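Local structure of erythrocyte membrane protein 1 (Plasmodium falciparum, 2XU0) at residues P43-L48 with W257-E262; D255-T258 with Q263-K266; K32-E37 with P303-Y308. The protein probably binds receptors on host cell surfaces, this chain being the N-terminal segment and first Duffy-binding-like domain of a parasite adhesin implicated in rosetting. The protein carries 10 engineered substitutions. All blocks are in the same frame, centred on the assembly; numbering follows the deposited sequence.

All three contacts involve or adjoin helix 249-268 of the Duffy-binding-like domain, but they differ in depth and chemistry. Contact 2 lies within that helix and is wholly buried, an isoleucine set against two tryptophans. Contacts 1 and 3 are only partly buried and both dock the N-terminal segment onto the domain: contact 1 through a loop, with one amide-to-carbonyl bond beside a few methyl contacts, contact 3 through helix 22-39, with a tyrosine cluster and a water at its border. The segments of contacts 1 and 2 overlap at W257 and T258, and D307 of contact 3 accepts a hydrogen bond from W257 NE1 and forms a salt bridge with R261.

Contact 1 of 3, residues P43-L48 with W257-E262; sequences PYEQQL and WTINRE
The loop that follows helix 22-39 in the N-terminal segment of this adhesin lies against helix 249-268 of the Duffy-binding-like domain, and E45 and L48 meet I259 and N260 where the two touch. I259 points at the loop, and its CD1 methyl reaches both loop residues. I259 CD1 lies 3.8 Å from E45 CG, so the aliphatic part of the glutamate does the touching, while its carboxylate OE2 makes a weak hydrogen bond to a bound glycerol. I259 CD1 also comes within 3.9 Å of L48 CB, the leucine and isoleucine side chains crossing at about a right angle. An isoleucine suits this place because its branches spread over the loop: I259 CG2 lies along the loop backbone, 4.0 Å from E45 O, while CD1 touches both that oxygen and the side chains.

N260 adds the polar grip. With CG beside its own backbone N (chi1 -63°), the amide is brought up to the loop. N260 ND2 then gives a hydrogen bond of 3.0 Å to L48 O, nearly straight at an N-H...O angle of 170°. The carbonyl oxygen lies in the plane of the N260 amide, whereas the donor stands 34° out of the carbonyl plane. An asparagine can donate and accept at once: OD1 accepts a hydrogen bond from the backbone N of G50, and ND2 also bonds W256 O one turn back, which together fix the rotation of the amide. Around this, L48 packs on L252, D255 and W256 of helix 249-268 and on Y240 in a loop, while R261 and W257 turn to helix 186-204.

Contact 2 of 3, residues D255-T258 with Q263-K266; sequences DWWT and QIWK
I264 meets W256 and W257 along one flank of helix 249-268, seven or eight residues further on, about two helical turns. The side chain sets out toward the earlier turns, and at CB it divides. I264 CG2 goes to W257 alone, lying 3.7 Å from W257 CH2 at the far corner of the six-membered ring. The other branch, CG1, lies beside the backbone N (chi1 -69°) and carries CD1 to where the benzo ends of both indoles come near each other. I264 CD1 is 3.7 Å from W257 CZ3. W256 CZ3 is almost as near, 3.8 Å from I264 CD1, and the methyl approaches both rings obliquely. A branched aliphatic residue suits the place, since it offers one methyl to both rings and keeps another for the second.

Helix 186-204 supplies further cover: V203 touches both tryptophans and F196 touches I264. The polar edge of W257 is kept apart from the isoleucine, NE1 being hydrogen-bonded to D307. The contact itself is made of carbon alone, so it should rest on dispersion and on exclusion of water.

Contact 3 of 3, residues K32-E37 with P303-Y308; sequences KIYNQE and PTYLDY
Three tyrosines from two distant parts of the chain meet in one aromatic cluster, with Y34 touching both Y305 and Y308 and no two of the rings stacked flat. Y34 turns its edge toward the face of Y308 in an offset edge-to-face pair, the centroids 5.3 Å apart and the planes at 61°. Y34 CD2 comes closest, 3.5 Å from Y308 CE2. The helix itself places Y34 CB over the Y308 face, a CH-pi contact of 4.2 Å to the ring centroid. From there CG runs anti to the backbone N (chi1 172°), which carries the ring on so that its CD2 side meets Y308 and its CD1 side Y305. Toward Y305 the arrangement differs: the planes are inclined at 51°, and Y34 CD1 comes to the edge of the Y305 ring, 3.6 Å from Y305 CE1.

Helix 22-39 of the N-terminal segment is thereby held against the loop that leads into helix 311-338 of the Duffy-binding-like domain. In that loop, T304 OG1 accepts the backbone N-H of L306 in an ST turn, and E27 of the same N-terminal helix bonds both T304 OG1 and Y305 N. I33, one residue before Y34, adds its CG2 methyl 4.1 Å from Y308 CB, while its side chain also touches F417 of helix 415-423.

Y34 contributes its ring contacts, whereas at Y305 and Y308 tyrosine suits because the ring packs while the hydroxyl reaches a polar partner. Y308 OH is hydrogen-bonded to T258 OG1 of helix 249-268, and the Y308 ring makes a cation-pi contact with R204. At the border a water donates to N35 OD1 and lies in a weak hydrogen bond with Y305 OH.

Contact 1 of 3, residues P43-L48 with W257-E262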
loop_
_atom_site.group_PDB
_atom_site.type_symbol
_atom_site.label_atom_id
_atom_site.label_comp_id
_atom_site.label_asym_id
_atom_site.label_seq_id
_atom_site.Cartn_x
_atom_site.Cartn_y
_atom_site.Cartn_z
ATOM N N PRO A 43 -11.438 31.352 -6.900
ATOM C CA PRO A 43 -10.828 32.696 -6.894
ATOM C C PRO A 43 -9.907 32.946 -5.710
ATOM O O PRO A 43 -9.097 33.864 -5.754
ATOM C CB PRO A 43 -12.041 33.635 -6.827
ATOM C CG PRO A 43 -13.237 32.790 -7.128
ATOM C CD PRO A 43 -12.893 31.425 -6.657
ATOM N N TYR A 44 -10.009 32.110 -4.675
ATOM C CA TYR A 44 -9.299 32.269 -3.406
ATOM C C TYR A 44 -8.066 31.396 -3.187
ATOM O O TYR A 44 -7.470 31.453 -2.113
ATOM C CB TYR A 44 -10.320 32.173 -2.256
ATOM C CG TYR A 44 -11.598 32.924 -2.582
ATOM C CD1 TYR A 44 -11.646 34.317 -2.525
ATOM C CD2 TYR A 44 -12.722 32.254 -3.061
ATOM C CE1 TYR A 44 -12.801 35.017 -2.872
ATOM C CE2 TYR A 44 -13.880 32.945 -3.418
ATOM C CZ TYR A 44 -13.917 34.327 -3.313
ATOM O OH TYR A 44 -15.055 35.013 -3.649
ATOM N N GLU A 45 -7.646 30.653 -4.236
ATOM C CA GLU A 45 -6.510 29.725 -4.282
ATOM C C GLU A 45 -5.234 30.216 -3.620
ATOM O O GLU A 45 -4.650 29.513 -2.800
ATOM C CB GLU A 45 -6.217 29.324 -5.733
ATOM C CG GLU A 45 -7.094 28.188 -6.220
ATOM C CD GLU A 45 -6.600 27.410 -7.425
ATOM O OE1 GLU A 45 -5.409 27.551 -7.790
ATOM O OE2 GLU A 45 -7.403 26.630 -7.987
ATOM N N GLN A 46 -4.830 31.442 -3.946
ATOM C CA GLN A 46 -3.601 32.076 -3.461
ATOM C C GLN A 46 -3.537 32.277 -1.952
ATOM O O GLN A 46 -2.433 32.350 -1.409
ATOM C CB GLN A 46 -3.269 33.376 -4.242
ATOM C CG GLN A 46 -3.683 33.396 -5.732
ATOM C CD GLN A 46 -5.183 33.493 -6.001
ATOM O OE1 GLN A 46 -5.997 33.838 -5.130
ATOM N NE2 GLN A 46 -5.586 33.137 -7.213
ATOM N N GLN A 47 -4.700 32.316 -1.269
ATOM C CA GLN A 47 -4.780 32.476 0.196
ATOM C C GLN A 47 -4.442 31.160 0.919
ATOM O O GLN A 47 -4.143 31.168 2.118
ATOM C CB GLN A 47 -6.187 32.958 0.628
ATOM C CG GLN A 47 -6.364 34.468 0.622
ATOM C CD GLN A 47 -6.689 34.985 -0.750
ATOM O OE1 GLN A 47 -5.802 35.286 -1.555
ATOM N NE2 GLN A 47 -7.972 35.098 -1.052
ATOM N N LEU A 48 -4.529 30.031 0.186
ATOM C CA LEU A 48 -4.257 28.677 0.674
ATOM C C LEU A 48 -2.912 28.199 0.159
ATOM O O LEU A 48 -2.366 27.224 0.676
ATOM C CB LEU A 48 -5.366 27.712 0.224
ATOM C CG LEU A 48 -6.782 27.913 0.784
ATOM C CD1 LEU A 48 -7.658 26.782 0.372
ATOM C CD2 LEU A 48 -6.783 28.021 2.307
ATOM N N TRP A 257 -4.960 20.823 0.255
ATOM C CA TRP A 257 -4.177 19.704 -0.256
ATOM C C TRP A 257 -3.940 19.854 -1.749
ATOM O O TRP A 257 -2.801 19.827 -2.209
ATOM C CB TRP A 257 -4.837 18.344 0.056
ATOM C CG TRP A 257 -4.051 17.197 -0.529
ATOM C CD1 TRP A 257 -4.309 16.546 -1.700
ATOM C CD2 TRP A 257 -2.741 16.775 -0.117
ATOM N NE1 TRP A 257 -3.307 15.637 -1.970
ATOM C CE2 TRP A 257 -2.298 15.806 -1.052
ATOM C CE3 TRP A 257 -1.907 17.101 0.972
ATOM C CZ2 TRP A 257 -1.105 15.104 -0.888
ATOM C CZ3 TRP A 257 -0.717 16.407 1.134
ATOM C CH2 TRP A 257 -0.316 15.435 0.202
ATOM N N THR A 258 -5.028 19.997 -2.497
ATOM C CA THR A 258 -5.016 20.152 -3.942
ATOM C C THR A 258 -4.079 21.255 -4.394
ATOM O O THR A 258 -3.339 21.054 -5.356
ATOM C CB THR A 258 -6.446 20.337 -4.435
ATOM O OG1 THR A 258 -7.177 19.168 -4.052
ATOM C CG2 THR A 258 -6.526 20.512 -5.949
ATOM N N ILE A 259 -4.088 22.393 -3.677
ATOM C CA ILE A 259 -3.273 23.550 -4.001
ATOM C C ILE A 259 -1.790 23.324 -3.736
ATOM O O ILE A 259 -0.960 23.720 -4.556
ATOM C CB ILE A 259 -3.848 24.839 -3.346
ATOM C CG1 ILE A 259 -5.128 25.305 -4.094
ATOM C CG2 ILE A 259 -2.808 25.979 -3.309
ATOM C CD1 ILE A 259 -6.172 26.034 -3.175
ATOM N N ASN A 260 -1.455 22.644 -2.632
ATOM C CA ASN A 260 -0.062 22.447 -2.258
ATOM C C ASN A 260 0.523 21.102 -2.582
ATOM O O ASN A 260 1.702 20.893 -2.303
ATOM C CB ASN A 260 0.116 22.773 -0.766
ATOM C CG ASN A 260 -0.179 24.217 -0.449
ATOM O OD1 ASN A 260 0.647 25.098 -0.668
ATOM N ND2 ASN A 260 -1.394 24.499 -0.037
ATOM N N ARG A 261 -0.269 20.172 -3.145
ATOM C CA ARG A 261 0.194 18.799 -3.414
ATOM C C ARG A 261 1.465 18.696 -4.243
ATOM O O ARG A 261 2.260 17.798 -4.016
ATOM C CB ARG A 261 -0.932 17.900 -3.971
ATOM C CG ARG A 261 -1.376 18.255 -5.394
ATOM C CD ARG A 261 -2.602 17.471 -5.829
ATOM N NE ARG A 261 -2.320 16.051 -6.061
ATOM C CZ ARG A 261 -1.924 15.536 -7.216
ATOM N NH1 ARG A 261 -1.721 16.324 -8.267
ATOM N NH2 ARG A 261 -1.733 14.234 -7.334
ATOM N N GLU A 262 1.665 19.631 -5.188
ATOM C CA GLU A 262 2.828 19.642 -6.063
ATOM C C GLU A 262 4.134 19.830 -5.299
ATOM O O GLU A 262 5.046 19.051 -5.523
ATOM C CB GLU A 262 2.660 20.687 -7.163
ATOM C CG GLU A 262 3.820 20.673 -8.135
ATOM C CD GLU A 262 3.764 21.786 -9.158
ATOM O OE1 GLU A 262 4.744 22.561 -9.243
ATOM O OE2 GLU A 262 2.747 21.876 -9.882
#

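Contact 2 of 3, residues D255-T258 with Q263-K266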
loop_
_atom_site.group_PDB
_atom_site.type_symbol
_atom_site.label_atom_id
_atom_site.label_comp_id
_atom_site.label_asym_id
_atom_site.label_seq_id
_atom_site.Cartn_x
_atom_site.Cartn_y
_atom_site.Cartn_z
ATOM N N ASP A 255 -9.009 21.594 -0.513
ATOM C CA ASP A 255 -8.452 22.593 -1.427
ATOM C C ASP A 255 -7.044 22.922 -1.025
ATOM O O ASP A 255 -6.189 23.028 -1.890
ATOM C CB ASP A 255 -9.330 23.852 -1.456
ATOM C CG ASP A 255 -10.633 23.607 -2.183
ATOM O OD1 ASP A 255 -10.850 22.455 -2.653
ATOM O OD2 ASP A 255 -11.403 24.568 -2.347
ATOM N N TRP A 256 -6.769 22.995 0.282
ATOM C CA TRP A 256 -5.404 23.213 0.713
ATOM C C TRP A 256 -4.521 22.102 0.145
ATOM O O TRP A 256 -3.471 22.399 -0.410
ATOM C CB TRP A 256 -5.294 23.275 2.245
ATOM C CG TRP A 256 -3.949 23.774 2.698
ATOM C CD1 TRP A 256 -3.578 25.073 2.874
ATOM C CD2 TRP A 256 -2.766 22.986 2.901
ATOM N NE1 TRP A 256 -2.252 25.143 3.239
ATOM C CE2 TRP A 256 -1.725 23.877 3.254
ATOM C CE3 TRP A 256 -2.482 21.606 2.828
ATOM C CZ2 TRP A 256 -0.425 23.438 3.540
ATOM C CZ3 TRP A 256 -1.199 21.170 3.134
ATOM C CH2 TRP A 256 -0.181 22.083 3.464
ATOM N N TRP A 257 -4.960 20.823 0.255
ATOM C CA TRP A 257 -4.177 19.704 -0.256
ATOM C C TRP A 257 -3.940 19.854 -1.749
ATOM O O TRP A 257 -2.801 19.827 -2.209
ATOM C CB TRP A 257 -4.837 18.344 0.056
ATOM C CG TRP A 257 -4.051 17.197 -0.529
ATOM C CD1 TRP A 257 -4.309 16.546 -1.700
ATOM C CD2 TRP A 257 -2.741 16.775 -0.117
ATOM N NE1 TRP A 257 -3.307 15.637 -1.970
ATOM C CE2 TRP A 257 -2.298 15.806 -1.052
ATOM C CE3 TRP A 257 -1.907 17.101 0.972
ATOM C CZ2 TRP A 257 -1.105 15.104 -0.888
ATOM C CZ3 TRP A 257 -0.717 16.407 1.134
ATOM C CH2 TRP A 257 -0.316 15.435 0.202
ATOM N N THR A 258 -5.028 19.997 -2.497
ATOM C CA THR A 258 -5.016 20.152 -3.942
ATOM C C THR A 258 -4.079 21.255 -4.394
ATOM O O THR A 258 -3.339 21.054 -5.356
ATOM C CB THR A 258 -6.446 20.337 -4.435
ATOM O OG1 THR A 258 -7.177 19.168 -4.052
ATOM C CG2 THR A 258 -6.526 20.512 -5.949
ATOM N N GLN A 263 4.223 20.840 -4.412
ATOM C CA GLN A 263 5.402 21.115 -3.555
ATOM C C GLN A 263 5.601 19.965 -2.572
ATOM O O GLN A 263 6.739 19.520 -2.351
ATOM C CB GLN A 263 5.210 22.388 -2.719
ATOM C CG GLN A 263 4.746 23.616 -3.459
ATOM C CD GLN A 263 4.600 24.767 -2.504
ATOM O OE1 GLN A 263 5.588 25.275 -1.956
ATOM N NE2 GLN A 263 3.357 25.189 -2.271
ATOM N N ILE A 264 4.491 19.450 -2.004
ATOM C CA ILE A 264 4.544 18.301 -1.092
ATOM C C ILE A 264 5.211 17.094 -1.800
ATOM O O ILE A 264 6.115 16.472 -1.228
ATOM C CB ILE A 264 3.149 17.995 -0.460
ATOM C CG1 ILE A 264 2.757 19.135 0.538
ATOM C CG2 ILE A 264 3.152 16.602 0.275
ATOM C CD1 ILE A 264 1.185 19.495 0.673
ATOM N N TRP A 265 4.818 16.813 -3.066
ATOM C CA TRP A 265 5.414 15.707 -3.849
ATOM C C TRP A 265 6.910 15.963 -4.056
ATOM O O TRP A 265 7.686 15.008 -4.047
ATOM C CB TRP A 265 4.734 15.558 -5.219
ATOM C CG TRP A 265 5.328 14.437 -6.057
ATOM C CD1 TRP A 265 6.182 14.566 -7.111
ATOM C CD2 TRP A 265 5.182 13.029 -5.830
ATOM N NE1 TRP A 265 6.609 13.330 -7.529
ATOM C CE2 TRP A 265 5.962 12.367 -6.799
ATOM C CE3 TRP A 265 4.439 12.257 -4.914
ATOM C CZ2 TRP A 265 6.045 10.975 -6.861
ATOM C CZ3 TRP A 265 4.527 10.880 -4.973
ATOM C CH2 TRP A 265 5.284 10.249 -5.959
ATOM N N LYS A 266 7.289 17.254 -4.319
ATOM C CA LYS A 266 8.686 17.678 -4.523
ATOM C C LYS A 266 9.482 17.378 -3.251
ATOM O O LYS A 266 10.481 16.692 -3.326
ATOM C CB LYS A 266 8.752 19.174 -4.913
ATOM C CG LYS A 266 10.117 19.601 -5.425
ATOM C CD LYS A 266 10.132 21.016 -5.984
ATOM C CE LYS A 266 11.543 21.394 -6.391
ATOM N NZ LYS A 266 11.648 22.819 -6.813
#

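Contact 3 of 3, residues K32-E37 with P303-Y308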
loop_
_atom_site.group_PDB
_atom_site.type_symbol
_atom_site.label_atom_id
_atom_site.label_comp_id
_atom_site.label_asym_id
_atom_site.label_seq_id
_atom_site.Cartn_x
_atom_site.Cartn_y
_atom_site.Cartn_z
ATOM N N LYS A 32 -9.569 11.137 -13.230
ATOM C CA LYS A 32 -10.886 11.715 -13.489
ATOM C C LYS A 32 -11.369 12.510 -12.278
ATOM O O LYS A 32 -11.811 13.642 -12.455
ATOM C CB LYS A 32 -11.903 10.641 -13.877
ATOM C CG LYS A 32 -11.600 9.921 -15.169
ATOM C CD LYS A 32 -12.884 9.326 -15.751
ATOM C CE LYS A 32 -12.662 8.648 -17.083
ATOM N NZ LYS A 32 -12.050 7.298 -16.930
ATOM N N ILE A 33 -11.213 11.955 -11.051
ATOM C CA ILE A 33 -11.596 12.644 -9.815
ATOM C C ILE A 33 -10.815 13.970 -9.640
ATOM O O ILE A 33 -11.410 15.009 -9.342
ATOM C CB ILE A 33 -11.464 11.711 -8.576
ATOM C CG1 ILE A 33 -12.263 10.402 -8.730
ATOM C CG2 ILE A 33 -11.783 12.440 -7.260
ATOM C CD1 ILE A 33 -13.818 10.524 -9.136
ATOM N N TYR A 34 -9.495 13.920 -9.845
ATOM C CA TYR A 34 -8.626 15.085 -9.734
ATOM C C TYR A 34 -9.073 16.152 -10.744
ATOM O O TYR A 34 -9.176 17.322 -10.380
ATOM C CB TYR A 34 -7.145 14.687 -9.927
ATOM C CG TYR A 34 -6.199 15.865 -10.019
ATOM C CD1 TYR A 34 -5.731 16.316 -11.253
ATOM C CD2 TYR A 34 -5.842 16.589 -8.882
ATOM C CE1 TYR A 34 -4.884 17.424 -11.346
ATOM C CE2 TYR A 34 -5.015 17.711 -8.965
ATOM C CZ TYR A 34 -4.540 18.124 -10.202
ATOM O OH TYR A 34 -3.714 19.217 -10.291
ATOM N N ASN A 35 -9.332 15.738 -11.995
ATOM C CA ASN A 35 -9.800 16.618 -13.080
ATOM C C ASN A 35 -11.113 17.320 -12.742
ATOM O O ASN A 35 -11.214 18.523 -12.957
ATOM C CB ASN A 35 -9.934 15.849 -14.386
ATOM C CG ASN A 35 -8.626 15.591 -15.066
ATOM O OD1 ASN A 35 -7.619 16.234 -14.792
ATOM N ND2 ASN A 35 -8.610 14.626 -15.978
ATOM N N GLN A 36 -12.089 16.595 -12.163
ATOM C CA GLN A 36 -13.367 17.195 -11.745
ATOM C C GLN A 36 -13.129 18.261 -10.689
ATOM O O GLN A 36 -13.746 19.321 -10.735
ATOM C CB GLN A 36 -14.332 16.138 -11.166
ATOM C CG GLN A 36 -15.058 15.293 -12.209
ATOM C CD GLN A 36 -15.584 13.988 -11.631
ATOM O OE1 GLN A 36 -15.392 12.916 -12.206
ATOM N NE2 GLN A 36 -16.251 14.033 -10.479
ATOM N N GLU A 37 -12.239 17.967 -9.737
ATOM C CA GLU A 37 -11.912 18.826 -8.613
ATOM C C GLU A 37 -11.203 20.123 -8.979
ATOM O O GLU A 37 -11.358 21.115 -8.272
ATOM C CB GLU A 37 -11.104 18.034 -7.596
ATOM C CG GLU A 37 -11.985 17.191 -6.676
ATOM C CD GLU A 37 -13.048 17.941 -5.889
ATOM O OE1 GLU A 37 -12.701 18.928 -5.202
ATOM O OE2 GLU A 37 -14.233 17.544 -5.968
ATOM N N PRO A 303 3.332 12.657 -10.781
ATOM C CA PRO A 303 2.933 11.668 -11.803
ATOM C C PRO A 303 1.826 10.741 -11.292
ATOM O O PRO A 303 1.370 9.879 -12.026
ATOM C CB PRO A 303 4.233 10.906 -12.085
ATOM C CG PRO A 303 5.010 11.017 -10.804
ATOM C CD PRO A 303 4.516 12.203 -10.023
ATOM N N THR A 304 1.441 10.900 -10.014
ATOM C CA THR A 304 0.451 10.049 -9.368
ATOM C C THR A 304 -0.823 10.804 -9.040
ATOM O O THR A 304 -0.814 12.019 -8.776
ATOM C CB THR A 304 1.050 9.311 -8.102
ATOM O OG1 THR A 304 0.045 8.464 -7.542
ATOM C CG2 THR A 304 1.489 10.267 -6.995
ATOM N N TYR A 305 -1.905 10.029 -8.967
ATOM C CA TYR A 305 -3.244 10.469 -8.578
ATOM C C TYR A 305 -3.805 9.535 -7.498
ATOM O O TYR A 305 -5.006 9.502 -7.285
ATOM C CB TYR A 305 -4.151 10.556 -9.803
ATOM C CG TYR A 305 -3.586 11.498 -10.853
ATOM C CD1 TYR A 305 -3.823 12.874 -10.790
ATOM C CD2 TYR A 305 -2.764 11.022 -11.873
ATOM C CE1 TYR A 305 -3.306 13.741 -11.764
ATOM C CE2 TYR A 305 -2.230 11.883 -12.834
ATOM C CZ TYR A 305 -2.551 13.228 -12.808
ATOM O OH TYR A 305 -2.021 14.041 -13.780
ATOM N N LEU A 306 -2.923 8.821 -6.767
ATOM C CA LEU A 306 -3.348 7.921 -5.690
ATOM C C LEU A 306 -3.986 8.699 -4.559
ATOM O O LEU A 306 -4.901 8.189 -3.916
ATOM C CB LEU A 306 -2.212 7.035 -5.178
ATOM C CG LEU A 306 -1.770 5.846 -6.054
ATOM C CD1 LEU A 306 -0.682 5.044 -5.338
ATOM C CD2 LEU A 306 -2.921 4.909 -6.382
ATOM N N ASP A 307 -3.581 9.976 -4.373
ATOM C CA ASP A 307 -4.190 10.836 -3.355
ATOM C C ASP A 307 -5.682 11.161 -3.675
ATOM O O ASP A 307 -6.353 11.842 -2.899
ATOM C CB ASP A 307 -3.333 12.092 -3.110
ATOM C CG ASP A 307 -2.974 12.928 -4.337
ATOM O OD1 ASP A 307 -2.745 12.336 -5.425
ATOM O OD2 ASP A 307 -2.815 14.163 -4.186
ATOM N N TYR A 308 -6.196 10.653 -4.810
ATOM C CA TYR A 308 -7.615 10.808 -5.181
ATOM C C TYR A 308 -8.305 9.447 -5.240
ATOM O O TYR A 308 -9.414 9.323 -5.763
ATOM C CB TYR A 308 -7.790 11.656 -6.462
ATOM C CG TYR A 308 -7.358 13.078 -6.200
ATOM C CD1 TYR A 308 -8.225 13.984 -5.597
ATOM C CD2 TYR A 308 -6.026 13.458 -6.349
ATOM C CE1 TYR A 308 -7.796 15.253 -5.218
ATOM C CE2 TYR A 308 -5.575 14.703 -5.924
ATOM C CZ TYR A 308 -6.469 15.605 -5.374
ATOM O OH TYR A 308 -6.066 16.866 -5.027
HETATM O O HOH W 1 -4.700 15.603 -14.921
#